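Local coordinates for beta-glucanase (Clostridium thermocellum, PDB 3WVJ), which hydrolyses beta-1,4 linkages in mixed-linkage beta-1,3-1,4-glucans such as lichenan, as a thermostable endo-acting glycosidase of family 16, at residues M47-D52 with A206-V211; G75-R80 with Y149-R154. All coordinates share one frame; numbering follows the deposited sequence.

Contact 1. Residues M47-D52 with A206-V211; sequences MILTLD and AEYEYV
Strands 47-52 and 206-211 run antiparallel (160°), their axes 4.9 Å apart at closest; M47 to L49 pair with Y208 to A206, with M47 opposite Y208 and L49 opposite A206 as hydrogen-bonded pairs and I48 opposite E207 as the non-hydrogen-bonded pair between them. Both hydrogen-bonded pairs are closed by two bonds: M47 N to Y208 O is 2.9 Å, and L49 N to A206 O is also 2.9 Å.

On the face of M47, L49, A206 and Y208, the tyrosine ring is met by M47 and L49. M47 and Y208 run side by side. The methionine has CG anti to its own nitrogen (chi1 -179°) and then bends at both following torsions, which brings CE to 3.6 Å from Y208 CD2. Its sulfur lies 5.0 Å from the ring centroid, 50° off the normal, an oblique Met-aromatic contact. Farther along the same ring, L49 approaches at a slant, and its CD1 reaches Y208 CE2 at 3.8 Å. The two methyl groups thus meet adjacent ring carbons of one tyrosine, both obliquely, while the hydroxyl beyond them is held by a hydrogen bond to S92 O.

The reverse face carries less. I48 and E207 lie alongside one another, and I48 CD1 comes to 4.0 Å from E207 OE2, an apolar carbon beside the extended glutamate's carboxylate.

In the family 16 jellyroll sandwich the Y208 face packs inward, on M183 of strand 179-187, which also touches M47. Strand 40-43 flanks 46-53 on its other edge, and strand 75-82 borders 204-214 on the side away from M47; M81 of that strand touches the Y208 side chain.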
loop_
_atom_site.group_PDB
_atom_site.type_symbol
_atom_site.label_atom_id
_atom_site.label_comp_id
_atom_site.label_asym_id
_atom_site.label_seq_id
_atom_site.Cartn_x
_atom_site.Cartn_y
_atom_site.Cartn_z
ATOM N N MET A 47 11.398 6.550 2.738
ATOM C CA MET A 47 10.225 7.330 2.920
ATOM C C MET A 47 9.570 6.772 4.177
ATOM O O MET A 47 9.486 5.522 4.376
ATOM C CB MET A 47 9.353 7.213 1.684
ATOM C CG MET A 47 8.081 8.029 1.762
ATOM S SD MET A 47 6.738 7.127 2.588
ATOM C CE MET A 47 6.108 6.102 1.265
ATOM N N ILE A 48 9.152 7.658 5.078
ATOM C CA ILE A 48 8.590 7.231 6.369
ATOM C C ILE A 48 7.121 7.698 6.422
ATOM O O ILE A 48 6.821 8.833 6.068
ATOM C CB ILE A 48 9.451 7.775 7.504
ATOM C CG1 ILE A 48 10.840 7.230 7.281
ATOM C CG2 ILE A 48 8.956 7.299 8.848
ATOM C CD1 ILE A 48 11.576 7.014 8.549
ATOM N N LEU A 49 6.197 6.783 6.739
ATOM C CA LEU A 49 4.851 7.161 7.059
ATOM C C LEU A 49 4.709 7.064 8.555
ATOM O O LEU A 49 5.079 6.045 9.149
ATOM C CB LEU A 49 3.812 6.185 6.416
ATOM C CG LEU A 49 3.811 6.115 4.894
ATOM C CD1 LEU A 49 2.651 5.157 4.496
ATOM C CD2 LEU A 49 3.562 7.481 4.291
ATOM N N THR A 50 4.217 8.130 9.184
ATOM C CA THR A 50 4.128 8.160 10.653
ATOM C C THR A 50 2.696 8.394 11.072
ATOM O O THR A 50 2.098 9.404 10.705
ATOM C CB THR A 50 5.044 9.229 11.288
ATOM O OG1 THR A 50 6.389 9.006 10.845
ATOM C CG2 THR A 50 5.017 9.127 12.807
ATOM N N LEU A 51 2.160 7.417 11.791
ATOM C CA LEU A 51 0.847 7.482 12.403
ATOM C C LEU A 51 1.086 8.049 13.781
ATOM O O LEU A 51 1.943 7.574 14.559
ATOM C CB LEU A 51 0.284 6.112 12.533
ATOM C CG LEU A 51 -0.914 5.897 13.470
ATOM C CD1 LEU A 51 -2.048 6.803 13.064
ATOM C CD2 LEU A 51 -1.379 4.450 13.402
ATOM N N ASP A 52 0.357 9.102 14.068
ATOM C CA ASP A 52 0.541 9.866 15.281
ATOM C C ASP A 52 -0.799 10.471 15.668
ATOM O O ASP A 52 -1.763 10.520 14.863
ATOM C CB ASP A 52 1.645 10.916 15.096
ATOM C CG ASP A 52 2.222 11.404 16.424
ATOM O OD1 ASP A 52 1.959 10.867 17.527
ATOM O OD2 ASP A 52 2.945 12.385 16.380
ATOM N N ALA A 206 5.955 3.074 9.192
ATOM C CA ALA A 206 6.297 2.093 8.193
ATOM C C ALA A 206 7.324 2.836 7.325
ATOM O O ALA A 206 7.212 4.042 7.091
ATOM C CB ALA A 206 5.047 1.739 7.347
ATOM N N GLU A 207 8.271 2.083 6.787
ATOM C CA GLU A 207 9.382 2.662 6.019
ATOM C C GLU A 207 9.516 1.962 4.681
ATOM O O GLU A 207 9.279 0.754 4.548
ATOM C CB GLU A 207 10.640 2.550 6.839
ATOM C CG GLU A 207 10.470 2.891 8.312
ATOM C CD GLU A 207 11.823 2.957 9.001
ATOM O OE1 GLU A 207 12.821 2.636 8.342
ATOM O OE2 GLU A 207 11.913 3.346 10.173
ATOM N N TYR A 208 9.826 2.734 3.656
ATOM C CA TYR A 208 9.853 2.217 2.286
ATOM C C TYR A 208 11.175 2.643 1.686
ATOM O O TYR A 208 11.519 3.784 1.815
ATOM C CB TYR A 208 8.684 2.828 1.488
ATOM C CG TYR A 208 7.287 2.512 2.079
ATOM C CD1 TYR A 208 6.485 1.535 1.496
ATOM C CD2 TYR A 208 6.800 3.153 3.233
ATOM C CE1 TYR A 208 5.241 1.223 2.014
ATOM C CE2 TYR A 208 5.571 2.809 3.795
ATOM C CZ TYR A 208 4.777 1.854 3.142
ATOM O OH TYR A 208 3.537 1.450 3.581
ATOM N N GLU A 209 11.882 1.769 0.983
ATOM C CA GLU A 209 13.119 2.204 0.295
ATOM C C GLU A 209 12.891 2.533 -1.162
ATOM O O GLU A 209 13.559 3.393 -1.704
ATOM C CB GLU A 209 14.214 1.149 0.366
ATOM C CG GLU A 209 14.538 0.646 1.756
ATOM C CD GLU A 209 15.767 -0.216 1.731
ATOM O OE1 GLU A 209 16.302 -0.410 0.604
ATOM O OE2 GLU A 209 16.227 -0.642 2.813
ATOM N N TYR A 210 11.993 1.793 -1.801
ATOM C CA TYR A 210 11.721 2.039 -3.225
ATOM C C TYR A 210 10.361 1.478 -3.667
ATOM O O TYR A 210 9.693 0.754 -2.921
ATOM C CB TYR A 210 12.825 1.507 -4.143
ATOM C CG TYR A 210 13.036 -0.011 -4.271
ATOM C CD1 TYR A 210 12.060 -0.844 -4.845
ATOM C CD2 TYR A 210 14.237 -0.591 -3.874
ATOM C CE1 TYR A 210 12.257 -2.217 -4.951
ATOM C CE2 TYR A 210 14.452 -1.944 -4.005
ATOM C CZ TYR A 210 13.468 -2.734 -4.555
ATOM O OH TYR A 210 13.700 -4.063 -4.688
ATOM N N VAL A 211 10.006 1.849 -4.889
ATOM C CA VAL A 211 8.871 1.337 -5.634
ATOM C C VAL A 211 9.366 1.299 -7.085
ATOM O O VAL A 211 10.012 2.273 -7.587
ATOM C CB VAL A 211 7.712 2.311 -5.516
ATOM C CG1 VAL A 211 6.726 2.115 -6.654
ATOM C CG2 VAL A 211 7.035 2.169 -4.179
#

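Contact 2. Residues G75-R80 with Y149-R154; sequences GYYEVR and YGFEWR
Y77 and F151 form the dense centre of this antiparallel pairing, whose axes approach to 4.5 Å. Their rings are nearly parallel (19°) but slid apart, centroids 5.0 Å distant, and overlap little; the closer engagement is CH-pi, Y77 CB sitting over one face of F151 at 4.0 Å from the centroid. With CG between the backbone nitrogen and carbonyl carbon (chi1 46°), the F151 ring is brought under Y77 CB. Y77 OH meets the edge of W153, 3.6 Å from CE3, and is hydrogen-bonded to G73 O. In the family 16 jellyroll this face looks into the sandwich: F93 and I108, on strands 89-97 and 106-113, pack against F151. On the more polar other face the edge of the Y76 ring meets E152 N in its plane, while Y76 CD1 comes obliquely to 3.3 Å from F151 O, and its hydroxyl donates to E78 OE1 at 2.6 Å. At the partly exposed end, R154 folds back so that its guanidinium face lies over G75, NH2 3.4 Å from CA, while NE makes a salt bridge with E152 OE2 at 3.2 Å, from above the carboxylate plane; E152 OE1 is hydrogen-bonded to Y157 OH, and R154 NH2 to P215 O.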
loop_
_atom_site.group_PDB
_atom_site.type_symbol
_atom_site.label_atom_id
_atom_site.label_comp_id
_atom_site.label_asym_id
_atom_site.label_seq_id
_atom_site.Cartn_x
_atom_site.Cartn_y
_atom_site.Cartn_z
ATOM N N GLY A 75 1.680 -5.409 -15.723
ATOM C CA GLY A 75 3.122 -5.468 -15.475
ATOM C C GLY A 75 3.440 -5.813 -14.025
ATOM O O GLY A 75 2.535 -6.185 -13.249
ATOM N N TYR A 76 4.726 -5.657 -13.668
ATOM C CA TYR A 76 5.260 -6.083 -12.355
ATOM C C TYR A 76 5.557 -4.891 -11.460
ATOM O O TYR A 76 6.327 -3.968 -11.841
ATOM C CB TYR A 76 6.502 -6.990 -12.487
ATOM C CG TYR A 76 7.052 -7.433 -11.145
ATOM C CD1 TYR A 76 6.271 -8.223 -10.244
ATOM C CD2 TYR A 76 8.313 -7.025 -10.740
ATOM C CE1 TYR A 76 6.777 -8.608 -9.018
ATOM C CE2 TYR A 76 8.822 -7.403 -9.515
ATOM C CZ TYR A 76 8.066 -8.182 -8.653
ATOM O OH TYR A 76 8.646 -8.528 -7.420
ATOM N N TYR A 77 4.913 -4.909 -10.285
ATOM C CA TYR A 77 5.004 -3.828 -9.316
ATOM C C TYR A 77 5.816 -4.346 -8.132
ATOM O O TYR A 77 5.542 -5.445 -7.606
ATOM C CB TYR A 77 3.626 -3.400 -8.834
ATOM C CG TYR A 77 2.728 -2.744 -9.864
ATOM C CD1 TYR A 77 2.398 -1.371 -9.762
ATOM C CD2 TYR A 77 2.198 -3.483 -10.921
ATOM C CE1 TYR A 77 1.556 -0.776 -10.697
ATOM C CE2 TYR A 77 1.343 -2.923 -11.838
ATOM C CZ TYR A 77 1.027 -1.571 -11.735
ATOM O OH TYR A 77 0.162 -1.032 -12.638
ATOM N N GLU A 78 6.829 -3.583 -7.714
ATOM C CA GLU A 78 7.588 -4.047 -6.555
ATOM C C GLU A 78 7.876 -2.951 -5.568
ATOM O O GLU A 78 8.266 -1.856 -5.956
ATOM C CB GLU A 78 8.884 -4.709 -7.007
ATOM C CG GLU A 78 9.650 -5.352 -5.882
ATOM C CD GLU A 78 10.905 -6.033 -6.373
ATOM O OE1 GLU A 78 10.814 -7.204 -6.816
ATOM O OE2 GLU A 78 11.984 -5.426 -6.301
ATOM N N VAL A 79 7.705 -3.261 -4.296
ATOM C CA VAL A 79 8.062 -2.359 -3.231
ATOM C C VAL A 79 9.128 -3.047 -2.374
ATOM O O VAL A 79 9.095 -4.259 -2.214
ATOM C CB VAL A 79 6.795 -1.984 -2.398
ATOM C CG1 VAL A 79 6.181 -3.203 -1.650
ATOM C CG2 VAL A 79 7.094 -0.851 -1.443
ATOM N N ARG A 80 10.058 -2.294 -1.813
ATOM C CA ARG A 80 10.903 -2.765 -0.718
ATOM C C ARG A 80 10.568 -1.902 0.509
ATOM O O ARG A 80 10.610 -0.666 0.422
ATOM C CB ARG A 80 12.407 -2.668 -1.070
ATOM C CG ARG A 80 13.333 -2.889 0.140
ATOM C CD ARG A 80 14.818 -2.851 -0.278
ATOM N NE ARG A 80 15.178 -4.241 -0.403
ATOM C CZ ARG A 80 15.739 -4.973 0.542
ATOM N NH1 ARG A 80 16.188 -4.440 1.672
ATOM N NH2 ARG A 80 15.886 -6.255 0.312
ATOM N N TYR A 149 8.359 -6.969 -1.906
ATOM C CA TYR A 149 7.017 -7.560 -2.078
ATOM C C TYR A 149 6.536 -6.994 -3.391
ATOM O O TYR A 149 6.940 -5.876 -3.794
ATOM C CB TYR A 149 6.031 -7.113 -0.994
ATOM C CG TYR A 149 6.500 -7.389 0.415
ATOM C CD1 TYR A 149 6.226 -8.617 1.038
ATOM C CD2 TYR A 149 7.250 -6.449 1.106
ATOM C CE1 TYR A 149 6.676 -8.878 2.323
ATOM C CE2 TYR A 149 7.692 -6.700 2.364
ATOM C CZ TYR A 149 7.399 -7.913 2.973
ATOM O OH TYR A 149 7.843 -8.151 4.235
ATOM N N GLY A 150 5.675 -7.730 -4.079
ATOM C CA GLY A 150 5.301 -7.287 -5.431
ATOM C C GLY A 150 4.202 -8.143 -6.003
ATOM O O GLY A 150 3.879 -9.175 -5.417
ATOM N N PHE A 151 3.633 -7.701 -7.137
ATOM C CA PHE A 151 2.691 -8.500 -7.922
ATOM C C PHE A 151 2.878 -8.258 -9.408
ATOM O O PHE A 151 3.147 -7.111 -9.830
ATOM C CB PHE A 151 1.256 -8.214 -7.531
ATOM C CG PHE A 151 0.923 -6.755 -7.395
ATOM C CD1 PHE A 151 0.399 -6.023 -8.479
ATOM C CD2 PHE A 151 1.088 -6.098 -6.172
ATOM C CE1 PHE A 151 0.059 -4.682 -8.361
ATOM C CE2 PHE A 151 0.778 -4.747 -6.062
ATOM C CZ PHE A 151 0.260 -4.029 -7.150
ATOM N N GLU A 152 2.794 -9.309 -10.216
ATOM C CA GLU A 152 2.673 -9.119 -11.664
ATOM C C GLU A 152 1.179 -9.174 -11.906
ATOM O O GLU A 152 0.526 -10.194 -11.659
ATOM C CB GLU A 152 3.394 -10.164 -12.501
ATOM C CG GLU A 152 3.339 -9.821 -14.016
ATOM C CD GLU A 152 3.650 -10.976 -14.978
ATOM O OE1 GLU A 152 3.251 -12.130 -14.721
ATOM O OE2 GLU A 152 4.288 -10.759 -16.031
ATOM N N TRP A 153 0.654 -8.060 -12.380
ATOM C CA TRP A 153 -0.725 -7.891 -12.770
ATOM C C TRP A 153 -0.867 -8.038 -14.264
ATOM O O TRP A 153 -0.184 -7.336 -15.057
ATOM C CB TRP A 153 -1.206 -6.524 -12.331
ATOM C CG TRP A 153 -2.601 -6.119 -12.752
ATOM C CD1 TRP A 153 -3.762 -6.920 -12.866
ATOM C CD2 TRP A 153 -3.053 -4.756 -13.031
ATOM N NE1 TRP A 153 -4.856 -6.152 -13.226
ATOM C CE2 TRP A 153 -4.494 -4.850 -13.365
ATOM C CE3 TRP A 153 -2.411 -3.518 -13.124
ATOM C CZ2 TRP A 153 -5.238 -3.728 -13.740
ATOM C CZ3 TRP A 153 -3.171 -2.402 -13.471
ATOM C CH2 TRP A 153 -4.545 -2.499 -13.771
ATOM N N ARG A 154 -1.778 -8.927 -14.655
ATOM C CA ARG A 154 -2.045 -9.235 -16.057
ATOM C C ARG A 154 -3.553 -9.347 -16.273
ATOM O O ARG A 154 -4.340 -9.352 -15.311
ATOM C CB ARG A 154 -1.310 -10.514 -16.506
ATOM C CG ARG A 154 0.210 -10.420 -16.551
ATOM C CD ARG A 154 0.698 -9.688 -17.800
ATOM N NE ARG A 154 2.024 -9.135 -17.582
ATOM C CZ ARG A 154 2.540 -8.120 -18.292
ATOM N NH1 ARG A 154 1.808 -7.563 -19.277
ATOM N NH2 ARG A 154 3.769 -7.647 -18.026
#

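Contacts 1 and 2 are joined through neighbouring strands 204-214 and 75-82, and contact 2 is nested within the chain loop that contact 1 closes; their centres are 18 Å apart. Where they touch, Y210 OH and E78 OE2 are 2.7 Å apart in a probable hydrogen bond, and E209 N lies 2.8 Å from R80 O. E209 and Y210 both face R80, a classic beta bulge. On the inward side V79 CG2 is 3.8 Å from Y208 CD1, continuing the apolar layer between contacts. A bound bis-tris propane (B3P) molecule, a buffer component, lies about 10 Å from the side chain of L49 and about 12 Å from that of F151, so neither residue touches it.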